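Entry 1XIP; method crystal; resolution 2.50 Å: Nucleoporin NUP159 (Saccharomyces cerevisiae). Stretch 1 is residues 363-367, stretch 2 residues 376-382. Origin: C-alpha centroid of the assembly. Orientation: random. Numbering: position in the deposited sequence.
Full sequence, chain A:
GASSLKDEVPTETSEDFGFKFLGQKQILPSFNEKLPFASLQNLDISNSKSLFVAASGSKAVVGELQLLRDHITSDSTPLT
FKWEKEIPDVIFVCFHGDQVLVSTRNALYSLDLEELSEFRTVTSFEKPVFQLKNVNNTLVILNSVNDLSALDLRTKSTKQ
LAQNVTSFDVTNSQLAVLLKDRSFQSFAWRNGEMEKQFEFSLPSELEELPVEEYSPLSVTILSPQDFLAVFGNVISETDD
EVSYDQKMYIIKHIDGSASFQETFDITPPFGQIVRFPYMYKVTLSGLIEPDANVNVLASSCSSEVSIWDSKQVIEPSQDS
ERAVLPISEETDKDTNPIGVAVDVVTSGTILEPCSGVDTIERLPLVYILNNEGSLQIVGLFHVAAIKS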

ATOM      1  N   LEU A 363     -16.497   6.226 -13.554  1.00 33.95           N
ATOM      2  CA  LEU A 363     -15.575   5.305 -12.889  1.00 33.79           C
ATOM      3  C   LEU A 363     -14.472   5.990 -12.052  1.00 32.74           C
ATOM      4  O   LEU A 363     -14.005   7.075 -12.408  1.00 33.31           O
ATOM      5  CB  LEU A 363     -14.937   4.372 -13.947  1.00 34.43           C
ATOM      6  CG  LEU A 363     -14.632   4.883 -15.382  1.00 35.67           C
ATOM      7  CD1 LEU A 363     -13.586   6.009 -15.372  1.00 36.67           C
ATOM      8  CD2 LEU A 363     -14.176   3.737 -16.308  1.00 36.03           C
ATOM      9  N   PRO A 364     -14.071   5.350 -10.946  1.00 31.35           N
ATOM     10  CA  PRO A 364     -12.969   5.849 -10.130  1.00 29.98           C
ATOM     11  C   PRO A 364     -11.640   5.572 -10.847  1.00 28.82           C
ATOM     12  O   PRO A 364     -11.533   4.602 -11.611  1.00 28.92           O
ATOM     13  CB  PRO A 364     -13.060   5.018  -8.846  1.00 30.37           C
ATOM     14  CG  PRO A 364     -14.372   4.262  -8.934  1.00 30.65           C
ATOM     15  CD  PRO A 364     -14.670   4.128 -10.383  1.00 30.97           C
ATOM     16  N   LEU A 365     -10.641   6.417 -10.607  1.00 26.64           N
ATOM     17  CA  LEU A 365      -9.387   6.316 -11.316  1.00 24.35           C
ATOM     18  C   LEU A 365      -8.316   5.956 -10.330  1.00 23.22           C
ATOM     19  O   LEU A 365      -8.188   6.593  -9.296  1.00 23.64           O
ATOM     20  CB  LEU A 365      -9.057   7.625 -12.035  1.00 23.92           C
ATOM     21  CG  LEU A 365     -10.020   8.132 -13.117  1.00 23.17           C
ATOM     22  CD1 LEU A 365      -9.455   9.366 -13.823  1.00 22.13           C
ATOM     23  CD2 LEU A 365     -10.377   7.062 -14.140  1.00 21.87           C
ATOM     24  N   VAL A 366      -7.573   4.899 -10.635  1.00 21.40           N
ATOM     25  CA  VAL A 366      -6.451   4.481  -9.818  1.00 19.84           C
ATOM     26  C   VAL A 366      -5.152   4.977 -10.453  1.00 19.26           C
ATOM     27  O   VAL A 366      -4.816   4.614 -11.596  1.00 19.63           O
ATOM     28  CB  VAL A 366      -6.407   2.925  -9.685  1.00 20.07           C
ATOM     29  CG1 VAL A 366      -5.313   2.491  -8.736  1.00 19.31           C
ATOM     30  CG2 VAL A 366      -7.762   2.371  -9.243  1.00 18.66           C
ATOM     31  N   TYR A 367      -4.441   5.830  -9.727  1.00 18.36           N
ATOM     32  CA  TYR A 367      -3.115   6.295 -10.138  1.00 17.64           C
ATOM     33  C   TYR A 367      -2.088   5.406  -9.479  1.00 17.93           C
ATOM     34  O   TYR A 367      -2.169   5.162  -8.238  1.00 17.87           O
ATOM     35  CB  TYR A 367      -2.874   7.716  -9.654  1.00 16.92           C
ATOM     36  CG  TYR A 367      -3.652   8.798 -10.358  1.00 16.95           C
ATOM     37  CD1 TYR A 367      -5.001   8.628 -10.713  1.00 15.95           C
ATOM     38  CD2 TYR A 367      -3.052  10.024 -10.637  1.00 16.19           C
ATOM     39  CE1 TYR A 367      -5.705   9.646 -11.334  1.00 13.91           C
ATOM     40  CE2 TYR A 367      -3.756  11.043 -11.244  1.00 13.91           C
ATOM     41  CZ  TYR A 367      -5.075  10.855 -11.593  1.00 13.69           C
ATOM     42  OH  TYR A 367      -5.752  11.890 -12.209  1.00 12.67           O
ATOM     43  N   GLN A 376       0.939   5.738 -13.957  1.00 21.67           N
ATOM     44  CA  GLN A 376      -0.066   5.117 -14.787  1.00 22.87           C
ATOM     45  C   GLN A 376      -1.466   5.480 -14.251  1.00 23.64           C
ATOM     46  O   GLN A 376      -1.693   5.464 -13.025  1.00 24.03           O
ATOM     47  CB  GLN A 376       0.146   3.626 -14.727  1.00 22.62           C
ATOM     48  CG  GLN A 376      -0.790   2.825 -15.543  1.00 25.34           C
ATOM     49  CD  GLN A 376      -0.613   1.318 -15.334  1.00 29.56           C
ATOM     50  OE1 GLN A 376       0.205   0.876 -14.491  1.00 30.37           O
ATOM     51  NE2 GLN A 376      -1.378   0.523 -16.095  1.00 30.54           N
ATOM     52  N   ILE A 377      -2.388   5.827 -15.151  1.00 23.90           N
ATOM     53  CA  ILE A 377      -3.787   6.003 -14.758  1.00 24.48           C
ATOM     54  C   ILE A 377      -4.639   4.902 -15.362  1.00 25.33           C
ATOM     55  O   ILE A 377      -4.602   4.663 -16.573  1.00 24.71           O
ATOM     56  CB  ILE A 377      -4.361   7.385 -15.167  1.00 24.20           C
ATOM     57  CG1 ILE A 377      -3.619   8.528 -14.470  1.00 23.86           C
ATOM     58  CG2 ILE A 377      -5.867   7.451 -14.841  1.00 23.14           C
ATOM     59  CD1 ILE A 377      -4.154   9.904 -14.834  1.00 21.02           C
ATOM     60  N   VAL A 378      -5.418   4.252 -14.502  1.00 26.59           N
ATOM     61  CA  VAL A 378      -6.225   3.108 -14.890  1.00 27.86           C
ATOM     62  C   VAL A 378      -7.668   3.291 -14.367  1.00 29.19           C
ATOM     63  O   VAL A 378      -7.904   3.404 -13.161  1.00 29.62           O
ATOM     64  CB  VAL A 378      -5.568   1.787 -14.367  1.00 27.54           C
ATOM     65  CG1 VAL A 378      -6.421   0.638 -14.633  1.00 28.18           C
ATOM     66  CG2 VAL A 378      -4.233   1.551 -15.028  1.00 26.61           C
ATOM     67  N   GLY A 379      -8.626   3.359 -15.274  1.00 30.79           N
ATOM     68  CA  GLY A 379     -10.014   3.453 -14.867  1.00 33.29           C
ATOM     69  C   GLY A 379     -10.610   2.078 -14.640  1.00 35.04           C
ATOM     70  O   GLY A 379     -10.578   1.242 -15.539  1.00 34.87           O
ATOM     71  N   LEU A 380     -11.140   1.827 -13.445  1.00 37.05           N
ATOM     72  CA  LEU A 380     -11.825   0.561 -13.191  1.00 39.12           C
ATOM     73  C   LEU A 380     -13.306   0.728 -13.448  1.00 40.68           C
ATOM     74  O   LEU A 380     -13.954   1.562 -12.823  1.00 40.36           O
ATOM     75  CB  LEU A 380     -11.577   0.034 -11.768  1.00 39.04           C
ATOM     76  CG  LEU A 380     -12.371  -1.232 -11.365  1.00 39.13           C
ATOM     77  CD1 LEU A 380     -11.989  -2.491 -12.180  1.00 37.40           C
ATOM     78  CD2 LEU A 380     -12.266  -1.504  -9.853  1.00 39.17           C
ATOM     79  N   PHE A 381     -13.834  -0.065 -14.380  1.00 43.05           N
ATOM     80  CA  PHE A 381     -15.217   0.101 -14.795  1.00 45.37           C
ATOM     81  C   PHE A 381     -16.182  -0.929 -14.195  1.00 46.20           C
ATOM     82  O   PHE A 381     -15.766  -2.013 -13.747  1.00 46.07           O
ATOM     83  CB  PHE A 381     -15.337   0.191 -16.325  1.00 45.87           C
ATOM     84  CG  PHE A 381     -15.158  -1.124 -17.044  1.00 49.32           C
ATOM     85  CD1 PHE A 381     -16.176  -2.095 -17.046  1.00 52.19           C
ATOM     86  CD2 PHE A 381     -13.990  -1.381 -17.763  1.00 52.42           C
ATOM     87  CE1 PHE A 381     -16.022  -3.324 -17.732  1.00 53.59           C
ATOM     88  CE2 PHE A 381     -13.824  -2.600 -18.459  1.00 53.70           C
ATOM     89  CZ  PHE A 381     -14.844  -3.573 -18.437  1.00 54.28           C
ATOM     90  N   HIS A 382     -17.463  -0.535 -14.169  1.00 47.59           N
ATOM     91  CA  HIS A 382     -18.611  -1.359 -13.744  1.00 48.74           C
ATOM     92  C   HIS A 382     -18.253  -2.482 -12.754  1.00 48.99           C
ATOM     93  O   HIS A 382     -18.258  -2.285 -11.535  1.00 49.40           O
ATOM     94  CB  HIS A 382     -19.353  -1.913 -14.980  1.00 48.97           C
ATOM     95  CG  HIS A 382     -20.723  -2.447 -14.686  1.00 50.80           C
ATOM     96  ND1 HIS A 382     -21.190  -2.658 -13.404  1.00 52.55           N
ATOM     97  CD2 HIS A 382     -21.728  -2.820 -15.516  1.00 52.14           C
ATOM     98  CE1 HIS A 382     -22.426  -3.126 -13.457  1.00 52.43           C
ATOM     99  NE2 HIS A 382     -22.774  -3.239 -14.727  1.00 52.07           N
TER

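How does the contact begin at the start of stretch 2? The two strands run antiparallel, their N-to-C directions 152° apart, and Q376 enters through its backbone. Its carbonyl O lies 3.3 Å from Y367 CA in a CA-H...O contact, a common supplement to the regular hydrogen bonds of a sheet. The extended side chain of Q376 keeps its distance from stretch 1, its nearest approach being Q376 CG to V366 O at 5.9 Å, and its amide NE2 is hydrogen-bonded elsewhere in the structure.

What does I377 do with its branched side chain? It pairs with Y367 at a non-hydrogen-bonded position, where both side chains rise from the same face of the sheet. With chi1 m and chi2 t, I377 lays its longer branch over the tyrosine ring: CG1 sits 3.8 Å from the centroid of the Y367 ring, only 5° off the ring normal, a CH-pi contact, while CD1 comes within 3.5 Å of Y367 CZ. I377 CG2 lies 4.2 Å from L365 CD1 and 4.1 Å from Y367 CE1. An isoleucine suits this place because CG1 and CD1 cover the ring face while CG2 touches both the ring and the leucine; it has the largest area covered by the other stretch, 74 Å². The tyrosine is buried too, but its OH is hydrogen-bonded elsewhere, so the polar end is not left unsatisfied.

Where is the backbone pairing firmest? It is at V378, which forms a hydrogen-bonded pair with V366. V366 N donates to V378 O at 3.0 Å and 170°, and V378 N donates to V366 O, also at 3.0 Å. Both valines, each with chi1 t, place their side chains on the face opposite that of Y367 and I377. Buried beta-branched residues such as these fit readily into extended backbone.

Why does a glycine fit opposite L365? G379 and L365 form a non-hydrogen-bonded pair, G379 CA 4.6 Å from L365 CA; with no side chain on the glycine, L365 CD2 can rest 3.7 Å from G379 CA. A CB on G379 would be tight, 3.3 Å from L363 CD1 and 3.4 Å from L365 CD2.

How does the contact close? L380 N makes a weak hydrogen bond to P364 O, at 3.3 Å; the proline has no amide hydrogen to give, but its carbonyl still serves as acceptor. L363 CB packs 3.2 Å from L380 O, and L363 CD2 meets F381 CB at 3.7 Å, although the phenylalanine ring leads away. H382 makes no contact. Altogether 460 Å² is buried between the stretches.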